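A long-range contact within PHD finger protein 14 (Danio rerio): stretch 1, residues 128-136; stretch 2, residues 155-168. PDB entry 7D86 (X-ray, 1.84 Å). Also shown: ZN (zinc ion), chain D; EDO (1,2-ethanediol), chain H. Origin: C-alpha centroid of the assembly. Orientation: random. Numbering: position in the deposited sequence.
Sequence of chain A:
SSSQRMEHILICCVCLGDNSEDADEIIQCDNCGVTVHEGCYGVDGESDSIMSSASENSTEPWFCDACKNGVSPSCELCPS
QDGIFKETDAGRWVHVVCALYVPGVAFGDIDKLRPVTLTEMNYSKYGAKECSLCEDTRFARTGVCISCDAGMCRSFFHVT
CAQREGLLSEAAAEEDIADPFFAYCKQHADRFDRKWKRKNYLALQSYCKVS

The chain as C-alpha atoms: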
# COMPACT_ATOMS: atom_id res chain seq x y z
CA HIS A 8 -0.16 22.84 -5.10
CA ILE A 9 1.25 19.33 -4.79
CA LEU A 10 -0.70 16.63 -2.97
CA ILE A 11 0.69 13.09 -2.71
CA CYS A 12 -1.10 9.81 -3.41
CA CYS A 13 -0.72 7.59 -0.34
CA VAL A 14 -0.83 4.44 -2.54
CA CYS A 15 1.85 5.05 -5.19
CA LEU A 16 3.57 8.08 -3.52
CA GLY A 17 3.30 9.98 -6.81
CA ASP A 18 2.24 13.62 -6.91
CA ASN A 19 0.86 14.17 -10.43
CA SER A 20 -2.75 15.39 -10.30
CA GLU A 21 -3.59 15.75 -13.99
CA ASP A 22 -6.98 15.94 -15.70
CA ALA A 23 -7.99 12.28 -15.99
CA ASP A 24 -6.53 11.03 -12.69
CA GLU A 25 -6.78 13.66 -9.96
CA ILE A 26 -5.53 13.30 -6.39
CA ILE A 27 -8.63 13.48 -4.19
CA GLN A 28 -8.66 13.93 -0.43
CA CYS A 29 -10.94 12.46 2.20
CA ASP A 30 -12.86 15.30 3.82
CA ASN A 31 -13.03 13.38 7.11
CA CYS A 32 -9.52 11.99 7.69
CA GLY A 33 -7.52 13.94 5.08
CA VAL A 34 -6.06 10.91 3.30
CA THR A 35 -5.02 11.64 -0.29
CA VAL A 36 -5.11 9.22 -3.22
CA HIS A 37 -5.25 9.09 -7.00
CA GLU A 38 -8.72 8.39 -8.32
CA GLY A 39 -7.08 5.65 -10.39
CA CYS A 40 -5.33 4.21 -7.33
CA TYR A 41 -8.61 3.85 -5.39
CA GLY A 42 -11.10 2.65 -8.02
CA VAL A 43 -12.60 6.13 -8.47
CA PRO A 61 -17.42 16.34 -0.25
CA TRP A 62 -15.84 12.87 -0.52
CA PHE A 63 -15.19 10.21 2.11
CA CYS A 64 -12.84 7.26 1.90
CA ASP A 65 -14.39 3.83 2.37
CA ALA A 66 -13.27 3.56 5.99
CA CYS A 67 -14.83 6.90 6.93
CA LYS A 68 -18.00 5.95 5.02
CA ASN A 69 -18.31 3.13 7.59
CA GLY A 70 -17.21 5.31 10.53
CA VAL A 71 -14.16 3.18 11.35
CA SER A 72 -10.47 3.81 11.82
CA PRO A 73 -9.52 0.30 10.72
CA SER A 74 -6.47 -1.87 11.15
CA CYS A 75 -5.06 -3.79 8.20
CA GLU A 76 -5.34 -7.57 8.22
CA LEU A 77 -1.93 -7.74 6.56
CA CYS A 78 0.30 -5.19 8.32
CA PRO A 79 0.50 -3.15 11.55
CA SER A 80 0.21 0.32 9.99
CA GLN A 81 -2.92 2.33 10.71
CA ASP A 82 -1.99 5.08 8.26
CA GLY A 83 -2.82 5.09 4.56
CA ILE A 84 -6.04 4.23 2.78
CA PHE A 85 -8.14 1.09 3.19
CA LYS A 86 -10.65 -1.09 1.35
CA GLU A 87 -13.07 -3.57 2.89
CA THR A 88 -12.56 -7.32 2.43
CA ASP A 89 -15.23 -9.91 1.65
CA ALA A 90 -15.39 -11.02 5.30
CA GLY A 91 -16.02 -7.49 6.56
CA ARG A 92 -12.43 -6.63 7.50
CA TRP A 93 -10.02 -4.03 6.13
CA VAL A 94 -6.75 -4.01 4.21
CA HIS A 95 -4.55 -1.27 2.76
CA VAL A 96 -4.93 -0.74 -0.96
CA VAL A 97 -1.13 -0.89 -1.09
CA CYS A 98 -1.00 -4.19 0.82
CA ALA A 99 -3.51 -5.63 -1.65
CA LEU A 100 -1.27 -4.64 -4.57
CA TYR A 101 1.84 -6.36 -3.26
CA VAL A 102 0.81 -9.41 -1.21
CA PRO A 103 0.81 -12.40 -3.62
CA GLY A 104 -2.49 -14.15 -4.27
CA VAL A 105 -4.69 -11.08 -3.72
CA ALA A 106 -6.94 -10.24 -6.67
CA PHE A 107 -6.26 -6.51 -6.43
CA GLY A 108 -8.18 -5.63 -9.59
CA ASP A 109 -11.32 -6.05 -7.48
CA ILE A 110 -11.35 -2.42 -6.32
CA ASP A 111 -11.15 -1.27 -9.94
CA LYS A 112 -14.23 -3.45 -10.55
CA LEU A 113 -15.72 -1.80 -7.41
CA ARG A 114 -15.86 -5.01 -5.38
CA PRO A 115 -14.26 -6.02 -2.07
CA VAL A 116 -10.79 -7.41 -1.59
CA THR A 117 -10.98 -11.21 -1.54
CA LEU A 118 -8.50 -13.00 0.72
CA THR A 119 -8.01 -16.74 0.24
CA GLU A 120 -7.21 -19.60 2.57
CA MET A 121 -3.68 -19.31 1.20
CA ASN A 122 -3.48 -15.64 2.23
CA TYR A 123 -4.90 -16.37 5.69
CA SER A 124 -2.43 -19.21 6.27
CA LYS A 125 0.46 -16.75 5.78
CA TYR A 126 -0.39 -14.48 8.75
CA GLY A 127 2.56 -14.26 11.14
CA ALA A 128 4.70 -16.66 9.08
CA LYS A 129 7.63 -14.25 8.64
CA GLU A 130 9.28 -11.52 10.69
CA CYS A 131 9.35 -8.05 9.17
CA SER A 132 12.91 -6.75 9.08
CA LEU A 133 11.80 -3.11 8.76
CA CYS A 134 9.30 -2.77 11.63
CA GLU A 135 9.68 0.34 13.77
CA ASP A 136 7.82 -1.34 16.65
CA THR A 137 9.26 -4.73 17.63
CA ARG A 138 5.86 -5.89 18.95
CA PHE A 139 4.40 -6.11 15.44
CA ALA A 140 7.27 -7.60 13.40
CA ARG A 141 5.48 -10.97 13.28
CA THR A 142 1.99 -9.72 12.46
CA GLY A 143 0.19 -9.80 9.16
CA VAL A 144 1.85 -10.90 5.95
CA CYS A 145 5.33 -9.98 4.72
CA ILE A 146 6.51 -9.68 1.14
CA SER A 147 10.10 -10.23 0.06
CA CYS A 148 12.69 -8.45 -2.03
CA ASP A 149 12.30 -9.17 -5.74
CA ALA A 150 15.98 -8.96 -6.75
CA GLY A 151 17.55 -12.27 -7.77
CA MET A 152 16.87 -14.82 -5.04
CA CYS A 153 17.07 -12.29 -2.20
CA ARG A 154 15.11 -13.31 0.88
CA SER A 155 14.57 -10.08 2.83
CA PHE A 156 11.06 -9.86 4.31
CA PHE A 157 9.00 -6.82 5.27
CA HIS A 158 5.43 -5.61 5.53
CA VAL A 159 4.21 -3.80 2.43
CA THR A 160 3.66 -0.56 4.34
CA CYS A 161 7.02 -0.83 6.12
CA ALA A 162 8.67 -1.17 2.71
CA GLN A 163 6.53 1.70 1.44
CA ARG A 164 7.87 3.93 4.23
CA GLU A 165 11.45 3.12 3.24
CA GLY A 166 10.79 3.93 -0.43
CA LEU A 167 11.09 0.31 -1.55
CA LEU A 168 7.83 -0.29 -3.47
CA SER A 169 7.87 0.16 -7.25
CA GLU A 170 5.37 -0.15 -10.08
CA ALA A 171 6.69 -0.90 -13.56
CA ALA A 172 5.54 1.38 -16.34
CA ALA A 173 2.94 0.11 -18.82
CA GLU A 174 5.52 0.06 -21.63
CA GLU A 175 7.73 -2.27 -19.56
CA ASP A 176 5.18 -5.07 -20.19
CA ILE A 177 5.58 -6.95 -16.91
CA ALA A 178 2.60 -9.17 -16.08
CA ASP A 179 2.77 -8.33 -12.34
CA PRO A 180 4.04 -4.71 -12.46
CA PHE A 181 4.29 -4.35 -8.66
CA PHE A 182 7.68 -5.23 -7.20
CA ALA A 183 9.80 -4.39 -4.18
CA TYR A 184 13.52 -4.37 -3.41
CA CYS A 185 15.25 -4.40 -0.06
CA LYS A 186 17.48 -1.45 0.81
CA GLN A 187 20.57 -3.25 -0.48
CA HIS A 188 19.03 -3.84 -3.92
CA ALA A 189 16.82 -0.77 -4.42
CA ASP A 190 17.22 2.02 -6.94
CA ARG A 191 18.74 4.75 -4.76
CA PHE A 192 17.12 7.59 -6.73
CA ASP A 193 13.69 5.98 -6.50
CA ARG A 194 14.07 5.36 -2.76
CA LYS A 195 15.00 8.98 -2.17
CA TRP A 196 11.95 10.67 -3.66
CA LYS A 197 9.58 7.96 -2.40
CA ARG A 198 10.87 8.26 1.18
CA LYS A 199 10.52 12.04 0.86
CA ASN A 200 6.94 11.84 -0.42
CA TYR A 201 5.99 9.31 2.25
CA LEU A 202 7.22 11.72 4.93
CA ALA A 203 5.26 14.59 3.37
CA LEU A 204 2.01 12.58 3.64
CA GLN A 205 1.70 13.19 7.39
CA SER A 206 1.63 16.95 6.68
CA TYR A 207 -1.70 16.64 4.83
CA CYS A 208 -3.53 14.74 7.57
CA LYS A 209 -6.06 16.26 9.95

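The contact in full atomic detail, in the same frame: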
# COMPACT_ATOMS: atom_id res chain seq x y z
N ALA A 128 3.72 -15.65 9.48
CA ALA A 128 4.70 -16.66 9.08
C ALA A 128 6.13 -16.13 9.08
O ALA A 128 7.07 -16.88 9.35
CB ALA A 128 4.35 -17.21 7.70
N LYS A 129 6.31 -14.85 8.75
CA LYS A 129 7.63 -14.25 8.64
C LYS A 129 7.76 -13.09 9.62
O LYS A 129 6.77 -12.56 10.12
CB LYS A 129 7.89 -13.75 7.21
CG LYS A 129 7.95 -14.85 6.16
CD LYS A 129 9.25 -15.63 6.29
CE LYS A 129 9.13 -17.02 5.68
NZ LYS A 129 8.57 -16.99 4.30
N GLU A 130 9.01 -12.69 9.88
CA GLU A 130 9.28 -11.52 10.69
C GLU A 130 9.69 -10.37 9.79
O GLU A 130 10.58 -10.52 8.94
CB GLU A 130 10.37 -11.79 11.73
CG GLU A 130 10.78 -10.53 12.49
CD GLU A 130 11.68 -10.82 13.68
OE1 GLU A 130 12.22 -11.95 13.77
OE2 GLU A 130 11.83 -9.93 14.54
N CYS A 131 9.03 -9.23 9.95
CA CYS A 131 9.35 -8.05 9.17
C CYS A 131 10.67 -7.46 9.64
O CYS A 131 10.83 -7.15 10.83
CB CYS A 131 8.23 -7.02 9.27
SG CYS A 131 8.64 -5.42 8.52
N SER A 132 11.61 -7.29 8.72
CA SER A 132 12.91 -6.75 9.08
C SER A 132 12.93 -5.24 9.17
O SER A 132 13.95 -4.67 9.58
CB SER A 132 13.96 -7.21 8.05
OG SER A 132 13.61 -6.76 6.75
N LEU A 133 11.84 -4.57 8.79
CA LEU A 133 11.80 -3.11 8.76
C LEU A 133 10.90 -2.49 9.82
O LEU A 133 10.73 -1.27 9.81
CB LEU A 133 11.36 -2.63 7.38
CG LEU A 133 12.31 -2.99 6.24
CD1 LEU A 133 11.71 -2.56 4.91
CD2 LEU A 133 13.64 -2.31 6.49
N CYS A 134 10.32 -3.29 10.71
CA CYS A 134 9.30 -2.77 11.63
C CYS A 134 9.91 -1.77 12.61
O CYS A 134 10.95 -2.02 13.22
CB CYS A 134 8.63 -3.92 12.38
SG CYS A 134 6.91 -4.25 11.90
N GLU A 135 9.24 -0.63 12.77
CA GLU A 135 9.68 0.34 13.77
C GLU A 135 9.38 -0.15 15.18
O GLU A 135 10.16 0.09 16.11
CB GLU A 135 9.00 1.69 13.54
CG GLU A 135 9.16 2.23 12.13
CD GLU A 135 8.20 3.36 11.83
OE1 GLU A 135 8.37 4.45 12.40
OE2 GLU A 135 7.27 3.14 11.02
N ASP A 136 8.27 -0.85 15.35
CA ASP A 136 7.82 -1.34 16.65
C ASP A 136 8.02 -2.85 16.68
O ASP A 136 7.35 -3.59 15.95
CB ASP A 136 6.36 -0.97 16.89
CG ASP A 136 5.95 -1.14 18.33
OD1 ASP A 136 6.38 -2.12 18.97
OD2 ASP A 136 5.20 -0.29 18.83
N SER A 155 14.80 -11.07 1.79
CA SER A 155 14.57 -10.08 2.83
C SER A 155 13.07 -9.83 2.92
O SER A 155 12.44 -9.53 1.91
CB SER A 155 15.28 -8.76 2.53
OG SER A 155 16.69 -8.91 2.58
N PHE A 156 12.51 -9.94 4.13
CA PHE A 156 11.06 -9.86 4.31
C PHE A 156 10.66 -8.58 5.04
O PHE A 156 11.35 -8.13 5.97
CB PHE A 156 10.55 -11.07 5.09
CG PHE A 156 10.80 -12.37 4.39
CD1 PHE A 156 10.10 -12.70 3.23
CD2 PHE A 156 11.74 -13.26 4.87
CE1 PHE A 156 10.34 -13.90 2.57
CE2 PHE A 156 11.98 -14.45 4.21
CZ PHE A 156 11.28 -14.77 3.06
N PHE A 157 9.51 -8.03 4.64
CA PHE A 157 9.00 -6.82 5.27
C PHE A 157 7.52 -6.67 4.95
O PHE A 157 7.03 -7.16 3.93
CB PHE A 157 9.76 -5.57 4.81
CG PHE A 157 10.36 -5.69 3.43
CD1 PHE A 157 9.55 -5.70 2.31
CD2 PHE A 157 11.73 -5.75 3.27
CE1 PHE A 157 10.10 -5.81 1.03
CE2 PHE A 157 12.29 -5.86 1.99
CZ PHE A 157 11.47 -5.88 0.88
N HIS A 158 6.80 -5.99 5.84
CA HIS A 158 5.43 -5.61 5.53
C HIS A 158 5.42 -4.66 4.35
O HIS A 158 6.37 -3.90 4.13
CB HIS A 158 4.77 -4.90 6.73
CG HIS A 158 4.62 -5.77 7.94
ND1 HIS A 158 5.29 -5.52 9.12
CD2 HIS A 158 3.88 -6.88 8.15
CE1 HIS A 158 4.96 -6.44 10.00
NE2 HIS A 158 4.11 -7.28 9.44
N VAL A 159 4.32 -4.67 3.59
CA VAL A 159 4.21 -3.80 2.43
C VAL A 159 4.32 -2.34 2.84
O VAL A 159 4.99 -1.55 2.18
CB VAL A 159 2.90 -4.07 1.67
CG1 VAL A 159 2.75 -3.09 0.51
CG2 VAL A 159 2.86 -5.52 1.18
N THR A 160 3.65 -1.96 3.93
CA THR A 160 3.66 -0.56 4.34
C THR A 160 4.99 -0.16 4.98
O THR A 160 5.38 1.01 4.91
CB THR A 160 2.51 -0.28 5.30
OG1 THR A 160 2.46 -1.28 6.32
CG2 THR A 160 1.18 -0.28 4.54
N CYS A 161 5.68 -1.11 5.62
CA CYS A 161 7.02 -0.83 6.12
C CYS A 161 7.98 -0.60 4.96
O CYS A 161 8.80 0.33 5.00
CB CYS A 161 7.49 -1.98 7.02
SG CYS A 161 6.60 -2.12 8.61
N ALA A 162 7.88 -1.41 3.91
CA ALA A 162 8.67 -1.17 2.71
C ALA A 162 8.27 0.14 2.05
O ALA A 162 9.12 0.87 1.54
CB ALA A 162 8.52 -2.35 1.74
N GLN A 163 6.97 0.45 2.06
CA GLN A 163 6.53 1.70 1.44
C GLN A 163 7.20 2.89 2.12
O GLN A 163 7.64 3.84 1.46
CB GLN A 163 5.01 1.83 1.52
CG GLN A 163 4.45 3.03 0.76
CD GLN A 163 2.97 3.27 1.00
OE1 GLN A 163 2.47 3.08 2.11
NE2 GLN A 163 2.26 3.68 -0.04
N ARG A 164 7.28 2.84 3.45
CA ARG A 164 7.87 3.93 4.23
C ARG A 164 9.33 4.13 3.87
O ARG A 164 9.83 5.26 3.86
CB ARG A 164 7.70 3.64 5.72
CG ARG A 164 8.32 4.65 6.65
CD ARG A 164 8.33 4.15 8.09
NE ARG A 164 9.40 3.17 8.30
CZ ARG A 164 9.21 1.90 8.63
NH1 ARG A 164 7.98 1.44 8.83
NH2 ARG A 164 10.25 1.09 8.79
N GLU A 165 10.04 3.04 3.59
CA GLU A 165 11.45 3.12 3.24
C GLU A 165 11.69 3.38 1.76
O GLU A 165 12.86 3.37 1.32
CB GLU A 165 12.15 1.83 3.67
CG GLU A 165 12.24 1.64 5.18
CD GLU A 165 13.14 2.68 5.85
OE1 GLU A 165 14.02 3.24 5.16
OE2 GLU A 165 12.95 2.95 7.05
N GLY A 166 10.64 3.61 0.98
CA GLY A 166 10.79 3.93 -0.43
C GLY A 166 11.10 2.74 -1.31
O GLY A 166 11.75 2.89 -2.35
N LEU A 167 10.66 1.55 -0.91
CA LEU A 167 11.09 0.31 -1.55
C LEU A 167 10.08 -0.29 -2.53
O LEU A 167 10.41 -1.25 -3.22
CB LEU A 167 11.42 -0.73 -0.47
CG LEU A 167 12.47 -0.28 0.56
CD1 LEU A 167 12.71 -1.38 1.57
CD2 LEU A 167 13.77 0.09 -0.15
N LEU A 168 8.87 0.25 -2.60
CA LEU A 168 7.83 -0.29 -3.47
C LEU A 168 7.88 0.42 -4.82
O LEU A 168 7.95 1.65 -4.88
CB LEU A 168 6.44 -0.12 -2.86
CG LEU A 168 6.20 -0.70 -1.46
CD1 LEU A 168 4.75 -0.49 -1.05
CD2 LEU A 168 6.57 -2.19 -1.43
ZN ZN D . 6.87 -4.22 9.54
C1 EDO H . 5.27 0.00 11.79
O1 EDO H . 6.64 0.10 11.38
C2 EDO H . 5.24 -0.42 13.25
O2 EDO H . 6.06 -1.59 13.41

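A single zinc ion organises this contact, and L133, F156 and R164 cover the three largest shares of it. Stretch 1 has no regular secondary structure; stretch 2 runs from a short strand that includes F156 and F157 into a helix spanning 159-164, with H158 at its N-cap position. Each stretch supplies two ligands. C131 SG and C134 SG each lie 2.4 Å from ZN, while H158 ND1 lies 2.1 Å and C161 SG 2.3 Å from ZN. The nearest pair of CA atoms lies beside the metal: C131 CA and F157 CA are 4.1 Å apart.

Backbone amides also support one of the zinc ligands. The thiolate of C131 receives two hydrogen bonds, from H158 N to C131 SG at 3.3 Å across the interface and from L133 N to C131 SG, also 3.3 Å, within its own loop. Such bonds help to spread the negative charge that metal-bound sulfur carries, and the first of them fixes the start of the helix against the loop.

L133 buries the most, 104 Å². Its CA-to-CB bond points toward stretch 2, and the side chain enters an apolar pocket built by both strand and helix: L133 CD1 lies 3.6 Å from F157 CB and 3.7 Å from L167 CD1, while L133 CB sits 3.9 Å from C161 CB. One leucine thus touches the strand, the helix and the turn that follows it. That turn is a Schellman motif, in which G166 takes a positive phi, a conformation that favours glycine, and L167 N closes back onto A162 O at 3.0 Å.

F156 covers almost as much, 98 Å², and it works through both its ring and its carbonyl. The chain of K129 lies over one ring face, with K129 CD 3.8 Å from the ring centroid in a CH-pi contact; K129 NZ, 4.2 Å from the same centroid, adds an off-centre cation-pi interaction. The lysine's aliphatic carbons therefore cover the aromatic surface while its charge stays near the pi cloud. F156 O, meanwhile, accepts two hydrogen bonds from one residue: S132 N reaches F156 O at 2.9 Å, nearly linear, and S132 OG reaches F156 O at 2.8 Å. The p rotamer of S132 brings its hydroxyl to the same acceptor as its amide.

At the far end of the helix, R164 points toward stretch 1 and reaches it with its guanidinium. R164 NH2 donates to L133 O at 2.6 Å, with that oxygen at the guanidinium edge, so the residue that fills the apolar pocket is also held by its backbone. R164 NH1 forms a salt bridge with E135 OE2 at 2.9 Å, although the E135 side chain is poorly ordered. A 1,2-ethanediol, probably from the crystallisation liquor, accepts a bond from E135 N to EDO O1 at 3.0 Å.

The rule to read here is layered: metal at the centre, one leucine in a pocket beside it, and two backbone carbonyls, L133 O and F156 O, each satisfied by the opposing stretch.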